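Long-range contacts in extracellular invertase (Aspergillus kawachii, PDB 5XHA), which probably hydrolyses sucrose and related beta-D-fructofuranosides to release fructose, as a secreted member of glycoside hydrolase family 32: residues Leu371-Leu376 / Arg420-Ala425; Leu414-Ala419 / Arg558-Thr563. All coordinates share one frame; numbering follows the deposited sequence.

From the N terminus the chain passes first through 371-376 on strand 366-385, then through 414-419 at the end of strand 408-418, runs directly into the helix of 420-425, and reaches 558-563 much later. Interaction 1 closes a loop of 43 residues by bringing that helix back against strand 366-385. Interaction 2 closes a longer loop of 138 residues, and because its first segment lies between the two of interaction 1, the contacts cross. They share the strand pair 366-385 and 408-418, which belongs to the propeller side. Interaction 1 fixes the following helix to it, whereas interaction 2 joins it to the beta-sandwich sheet. A bound fructose touches both.

Interaction 1: residues Leu371-Leu376 / Arg420-Ala425; sequences LLPREL and RETKAA. With FRU (beta-D-fructofuranose), chain E.
Pro-373 faces Thr-422 with their CA atoms 7.5 Å apart, and Glu-375 faces Arg-420 at 7.8 Å between CA atoms, so the strand and the first turns of the helix run in opposite senses. Arg-420 meets Glu-375 side-on: NH2 donates to OE1 (2.9 Å) almost straight, at 175°, while NE donates to OE2 (3.0 Å). A bend at chi3 (63°) folds the arginine back towards the carboxylate, whose plane is turned 31° from the guanidinium. OE2 also accepts the backbone N of Arg-420 (2.9 Å), which approaches from above the carboxylate plane. Glutamate suits this place because its extended chain reaches a first-turn N-H that has no helical acceptor. Further along, the ring of Pro-373 points its CG at Thr-422 OG1 (3.4 Å), a hydroxyl that is bonded to Leu-73 O. The other branch of the threonine, CG2, lies against Leu-372 CD2 (3.9 Å), so one short side chain serves both a polar and an apolar neighbour. Lys-423 leads away from the strand, and its NZ makes a weak hydrogen bond to fructose O3. Glu-421 OE1 lies near Glu-375 OE2, and Arg-341 forms salt bridges with both oxygens; Glu-421 OE2 is hydrogen-bonded to Ser-336 OG. Three bonds from Arg-420 thus fix the rotation of the Glu-375 carboxylate, and the two arginines probably stabilise its negative charge despite the second glutamate close by.

Interaction 2: residues Leu414-Ala419 / Arg558-Thr563; sequences LGISIA and RFALST. With FRU (beta-D-fructofuranose), chain E.
Ile-416 and Arg-558 approach through their backbones, with Ile-416 O 4.0 Å from Arg-558 N, but no direct hydrogen bond joins 414-419 to 558-563, whose strands belong to different sheets. Ile-416 is backbone-bonded to the neighbouring Gly-557, and two waters bridge the rest. One water donates to Leu-414 O (2.7 Å) and to Arg-558 O; a second donates to Ile-416 O (2.6 Å) and to Phe-559 O, and is also hydrogen-bonded to O6 of the fructose. Arg-558 and Phe-559 form a classic beta bulge opposite Ala-555, at the start of the strand. Apolar packing adds to these links: with CG2 of Ile-416 anti to the backbone N, that branch is directed at Ala-560 CB (4.5 Å), while the other branch carries CD1 to within 4.0 Å of Arg-558 O. The short side chain of Ala-560 lets Arg-374 of strand 366-385 pack against it as well as Ile-416. Arg-558 touches with its root, CB lying 3.7 Å from Leu-414 O; its extended chain then carries the guanidinium away to a salt bridge with Glu-538. At the other end of 414-419, Ile-418 N points almost straight (174°) at fructose O4, but at 3.4 Å the bond is weak, and Gly-557 N makes a further hydrogen bond to the sugar. The interface between the propeller and sandwich modules is therefore buried yet partly wet: two waters donate to four backbone carbonyls, and one of them extends the link to the sugar hydroxyl.

Interaction 1: residues Leu371-Leu376 / Arg420-Ala425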
loop_
_atom_site.group_PDB
_atom_site.type_symbol
_atom_site.label_atom_id
_atom_site.label_comp_id
_atom_site.label_asym_id
_atom_site.label_seq_id
_atom_site.Cartn_x
_atom_site.Cartn_y
_atom_site.Cartn_z
ATOM N N LEU A 371 6.579 -1.963 33.441
ATOM C CA LEU A 371 7.087 -1.394 34.681
ATOM C C LEU A 371 6.089 -0.391 35.224
ATOM O O LEU A 371 5.102 -0.056 34.566
ATOM C CB LEU A 371 8.452 -0.749 34.456
ATOM C CG LEU A 371 9.535 -1.734 33.996
ATOM C CD1 LEU A 371 10.887 -1.047 33.810
ATOM C CD2 LEU A 371 9.665 -2.905 34.962
ATOM N N LEU A 372 6.324 0.057 36.454
ATOM C CA LEU A 372 5.473 1.063 37.069
ATOM C C LEU A 372 5.379 2.311 36.174
ATOM O O LEU A 372 6.371 2.729 35.603
ATOM C CB LEU A 372 6.051 1.477 38.426
ATOM C CG LEU A 372 6.186 0.393 39.506
ATOM C CD1 LEU A 372 6.943 0.958 40.691
ATOM C CD2 LEU A 372 4.808 -0.092 39.900
ATOM N N PRO A 373 4.196 2.923 36.083
ATOM C CA PRO A 373 4.135 4.177 35.338
ATOM C C PRO A 373 5.132 5.184 35.889
ATOM O O PRO A 373 5.257 5.324 37.106
ATOM C CB PRO A 373 2.707 4.670 35.590
ATOM C CG PRO A 373 2.300 4.008 36.869
ATOM C CD PRO A 373 2.956 2.662 36.829
ATOM N N ARG A 374 5.816 5.898 35.004
ATOM C CA ARG A 374 6.821 6.872 35.437
ATOM C C ARG A 374 6.478 8.285 34.948
ATOM O O ARG A 374 6.101 8.465 33.790
ATOM C CB ARG A 374 8.206 6.438 34.954
ATOM C CG ARG A 374 8.697 5.207 35.678
ATOM C CD ARG A 374 9.919 4.593 35.049
ATOM N NE ARG A 374 10.282 3.365 35.740
ATOM C CZ ARG A 374 11.324 2.602 35.428
ATOM N NH1 ARG A 374 12.126 2.935 34.420
ATOM N NH2 ARG A 374 11.559 1.494 36.123
ATOM N N GLU A 375 6.578 9.267 35.848
ATOM C CA GLU A 375 6.466 10.684 35.479
ATOM C C GLU A 375 7.811 11.146 34.968
ATOM O O GLU A 375 8.830 10.900 35.607
ATOM C CB GLU A 375 6.068 11.550 36.688
ATOM C CG GLU A 375 4.636 11.334 37.131
ATOM C CD GLU A 375 4.234 12.178 38.316
ATOM O OE1 GLU A 375 4.868 13.217 38.532
ATOM O OE2 GLU A 375 3.258 11.826 38.999
ATOM N N LEU A 376 7.821 11.792 33.807
ATOM C CA LEU A 376 9.041 12.389 33.289
ATOM C C LEU A 376 8.943 13.903 33.457
ATOM O O LEU A 376 7.854 14.488 33.280
ATOM C CB LEU A 376 9.254 12.006 31.828
ATOM C CG LEU A 376 9.366 10.515 31.517
ATOM C CD1 LEU A 376 9.883 10.315 30.096
ATOM C CD2 LEU A 376 10.232 9.740 32.506
ATOM N N ARG A 420 3.004 9.630 40.894
ATOM C CA ARG A 420 2.741 9.955 42.311
ATOM C C ARG A 420 1.643 9.119 42.978
ATOM O O ARG A 420 1.796 8.700 44.130
ATOM C CB ARG A 420 2.464 11.437 42.487
ATOM C CG ARG A 420 1.138 11.896 41.905
ATOM C CD ARG A 420 1.139 13.406 41.800
ATOM N NE ARG A 420 2.171 13.857 40.876
ATOM C CZ ARG A 420 2.453 15.130 40.633
ATOM N NH1 ARG A 420 1.781 16.094 41.251
ATOM N NH2 ARG A 420 3.400 15.436 39.763
ATOM N N GLU A 421 0.562 8.841 42.261
ATOM C CA GLU A 421 -0.528 8.052 42.824
ATOM C C GLU A 421 -0.112 6.587 43.007
ATOM O O GLU A 421 -0.501 5.933 43.990
ATOM C CB GLU A 421 -1.770 8.125 41.946
ATOM C CG GLU A 421 -2.279 9.540 41.674
ATOM C CD GLU A 421 -1.783 10.148 40.359
ATOM O OE1 GLU A 421 -0.655 9.835 39.886
ATOM O OE2 GLU A 421 -2.521 10.984 39.805
ATOM N N THR A 422 0.659 6.062 42.057
ATOM C CA THR A 422 1.161 4.698 42.167
ATOM C C THR A 422 2.126 4.576 43.356
ATOM O O THR A 422 2.074 3.588 44.108
ATOM C CB THR A 422 1.812 4.215 40.852
ATOM O OG1 THR A 422 0.787 3.967 39.890
ATOM C CG2 THR A 422 2.623 2.920 41.048
ATOM N N LYS A 423 2.991 5.571 43.527
ATOM C CA LYS A 423 3.935 5.592 44.654
ATOM C C LYS A 423 3.219 5.551 46.008
ATOM O O LYS A 423 3.576 4.747 46.870
ATOM C CB LYS A 423 4.830 6.826 44.587
ATOM C CG LYS A 423 5.862 6.905 45.704
ATOM C CD LYS A 423 6.935 5.849 45.524
ATOM C CE LYS A 423 7.810 5.685 46.763
ATOM N NZ LYS A 423 8.491 6.953 47.137
ATOM N N ALA A 424 2.193 6.390 46.170
ATOM C CA ALA A 424 1.414 6.422 47.413
ATOM C C ALA A 424 0.755 5.073 47.650
ATOM O O ALA A 424 0.762 4.571 48.758
ATOM C CB ALA A 424 0.366 7.538 47.374
ATOM N N ALA A 425 0.212 4.463 46.595
ATOM C CA ALA A 425 -0.411 3.158 46.732
ATOM C C ALA A 425 0.602 2.040 47.082
ATOM O O ALA A 425 0.280 1.133 47.858
ATOM C CB ALA A 425 -1.198 2.817 45.481
HETATM C C1 FRU E . 11.843 8.953 47.027
HETATM C C2 FRU E . 11.444 9.322 45.589
HETATM C C3 FRU E . 10.484 8.335 44.895
HETATM C C4 FRU E . 11.022 8.309 43.475
HETATM C C5 FRU E . 12.523 8.376 43.733
HETATM C C6 FRU E . 13.318 8.902 42.534
HETATM O O1 FRU E . 10.808 9.222 47.984
HETATM O O2 FRU E . 10.898 10.657 45.511
HETATM O O3 FRU E . 9.103 8.739 44.910
HETATM O O4 FRU E . 10.615 7.182 42.680
HETATM O O5 FRU E . 12.673 9.250 44.858
HETATM O O6 FRU E . 14.599 8.231 42.415
#

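Interaction 2: residues Leu414-Ala419 / Arg558-Thr563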
loop_
_atom_site.group_PDB
_atom_site.type_symbol
_atom_site.label_atom_id
_atom_site.label_comp_id
_atom_site.label_asym_id
_atom_site.label_seq_id
_atom_site.Cartn_x
_atom_site.Cartn_y
_atom_site.Cartn_z
ATOM N N LEU A 414 17.107 14.612 32.888
ATOM C CA LEU A 414 15.746 14.082 32.875
ATOM C C LEU A 414 15.431 13.482 34.228
ATOM O O LEU A 414 16.141 12.584 34.706
ATOM C CB LEU A 414 15.558 13.007 31.802
ATOM C CG LEU A 414 14.132 12.445 31.702
ATOM C CD1 LEU A 414 13.172 13.479 31.141
ATOM C CD2 LEU A 414 14.107 11.206 30.824
ATOM N N GLY A 415 14.362 13.981 34.829
ATOM C CA GLY A 415 13.805 13.409 36.044
ATOM C C GLY A 415 12.906 12.228 35.710
ATOM O O GLY A 415 12.037 12.332 34.833
ATOM N N ILE A 416 13.146 11.115 36.408
ATOM C CA ILE A 416 12.407 9.860 36.268
ATOM C C ILE A 416 11.959 9.448 37.669
ATOM O O ILE A 416 12.791 9.169 38.530
ATOM C CB ILE A 416 13.310 8.730 35.701
ATOM C CG1 ILE A 416 13.889 9.116 34.341
ATOM C CG2 ILE A 416 12.542 7.415 35.558
ATOM C CD1 ILE A 416 15.067 8.263 33.941
ATOM N N SER A 417 10.653 9.402 37.904
ATOM C CA SER A 417 10.139 8.953 39.188
ATOM C C SER A 417 8.849 8.148 39.022
ATOM O O SER A 417 8.198 8.195 37.976
ATOM C CB SER A 417 9.901 10.150 40.094
ATOM O OG SER A 417 8.958 10.982 39.495
ATOM N N ILE A 418 8.496 7.394 40.058
ATOM C CA ILE A 418 7.296 6.601 40.038
ATOM C C ILE A 418 6.139 7.580 40.021
ATOM O O ILE A 418 6.159 8.555 40.752
ATOM C CB ILE A 418 7.204 5.707 41.281
ATOM C CG1 ILE A 418 8.430 4.794 41.368
ATOM C CG2 ILE A 418 5.909 4.899 41.258
ATOM C CD1 ILE A 418 8.502 3.992 42.644
ATOM N N ALA A 419 5.128 7.347 39.196
ATOM C CA ALA A 419 4.018 8.281 39.150
ATOM C C ALA A 419 3.395 8.411 40.542
ATOM O O ALA A 419 3.295 7.434 41.295
ATOM C CB ALA A 419 2.997 7.883 38.092
ATOM N N ARG A 558 16.630 10.344 38.978
ATOM C CA ARG A 558 17.154 10.402 37.628
ATOM C C ARG A 558 17.693 9.070 37.129
ATOM O O ARG A 558 18.378 9.029 36.129
ATOM C CB ARG A 558 18.250 11.470 37.553
ATOM C CG ARG A 558 19.512 11.150 38.338
ATOM C CD ARG A 558 20.461 12.337 38.327
ATOM N NE ARG A 558 21.788 11.964 38.820
ATOM C CZ ARG A 558 22.345 12.385 39.953
ATOM N NH1 ARG A 558 21.716 13.223 40.766
ATOM N NH2 ARG A 558 23.556 11.963 40.275
ATOM N N PHE A 559 17.358 7.980 37.793
ATOM C CA PHE A 559 17.948 6.706 37.444
ATOM C C PHE A 559 16.958 5.599 37.727
ATOM O O PHE A 559 16.288 5.624 38.747
ATOM C CB PHE A 559 19.224 6.491 38.256
ATOM C CG PHE A 559 19.843 5.142 38.080
ATOM C CD1 PHE A 559 19.430 4.069 38.857
ATOM C CD2 PHE A 559 20.853 4.947 37.157
ATOM C CE1 PHE A 559 19.993 2.828 38.706
ATOM C CE2 PHE A 559 21.435 3.709 37.013
ATOM C CZ PHE A 559 21.012 2.648 37.797
ATOM N N ALA A 560 16.871 4.645 36.806
ATOM C CA ALA A 560 16.109 3.431 37.031
ATOM C C ALA A 560 16.760 2.239 36.353
ATOM O O ALA A 560 17.228 2.335 35.220
ATOM C CB ALA A 560 14.676 3.591 36.549
ATOM N N LEU A 561 16.776 1.125 37.083
ATOM C CA LEU A 561 17.291 -0.163 36.619
ATOM C C LEU A 561 16.341 -1.263 37.094
ATOM O O LEU A 561 16.094 -1.406 38.306
ATOM C CB LEU A 561 18.682 -0.403 37.197
ATOM C CG LEU A 561 19.303 -1.798 37.041
ATOM C CD1 LEU A 561 19.448 -2.170 35.580
ATOM C CD2 LEU A 561 20.662 -1.844 37.724
ATOM N N SER A 562 15.814 -2.037 36.156
ATOM C CA SER A 562 14.777 -3.007 36.460
ATOM C C SER A 562 15.101 -4.377 35.905
ATOM O O SER A 562 15.686 -4.491 34.842
ATOM C CB SER A 562 13.454 -2.517 35.887
ATOM O OG SER A 562 13.131 -1.270 36.440
ATOM N N THR A 563 14.705 -5.417 36.626
ATOM C CA THR A 563 15.075 -6.778 36.266
ATOM C C THR A 563 14.153 -7.801 36.947
ATOM O O THR A 563 13.264 -7.426 37.719
ATOM C CB THR A 563 16.565 -7.064 36.587
ATOM O OG1 THR A 563 16.944 -8.363 36.092
ATOM C CG2 THR A 563 16.804 -7.010 38.072
HETATM C C1 FRU E . 11.843 8.953 47.027
HETATM C C2 FRU E . 11.444 9.322 45.589
HETATM C C3 FRU E . 10.484 8.335 44.895
HETATM C C4 FRU E . 11.022 8.309 43.475
HETATM C C5 FRU E . 12.523 8.376 43.733
HETATM C C6 FRU E . 13.318 8.902 42.534
HETATM O O1 FRU E . 10.808 9.222 47.984
HETATM O O2 FRU E . 10.898 10.657 45.511
HETATM O O3 FRU E . 9.103 8.739 44.910
HETATM O O4 FRU E . 10.615 7.182 42.680
HETATM O O5 FRU E . 12.673 9.250 44.858
HETATM O O6 FRU E . 14.599 8.231 42.415
HETATM O O HOH W 1 18.062 10.854 33.943
HETATM O O HOH W 2 14.670 7.740 39.678
#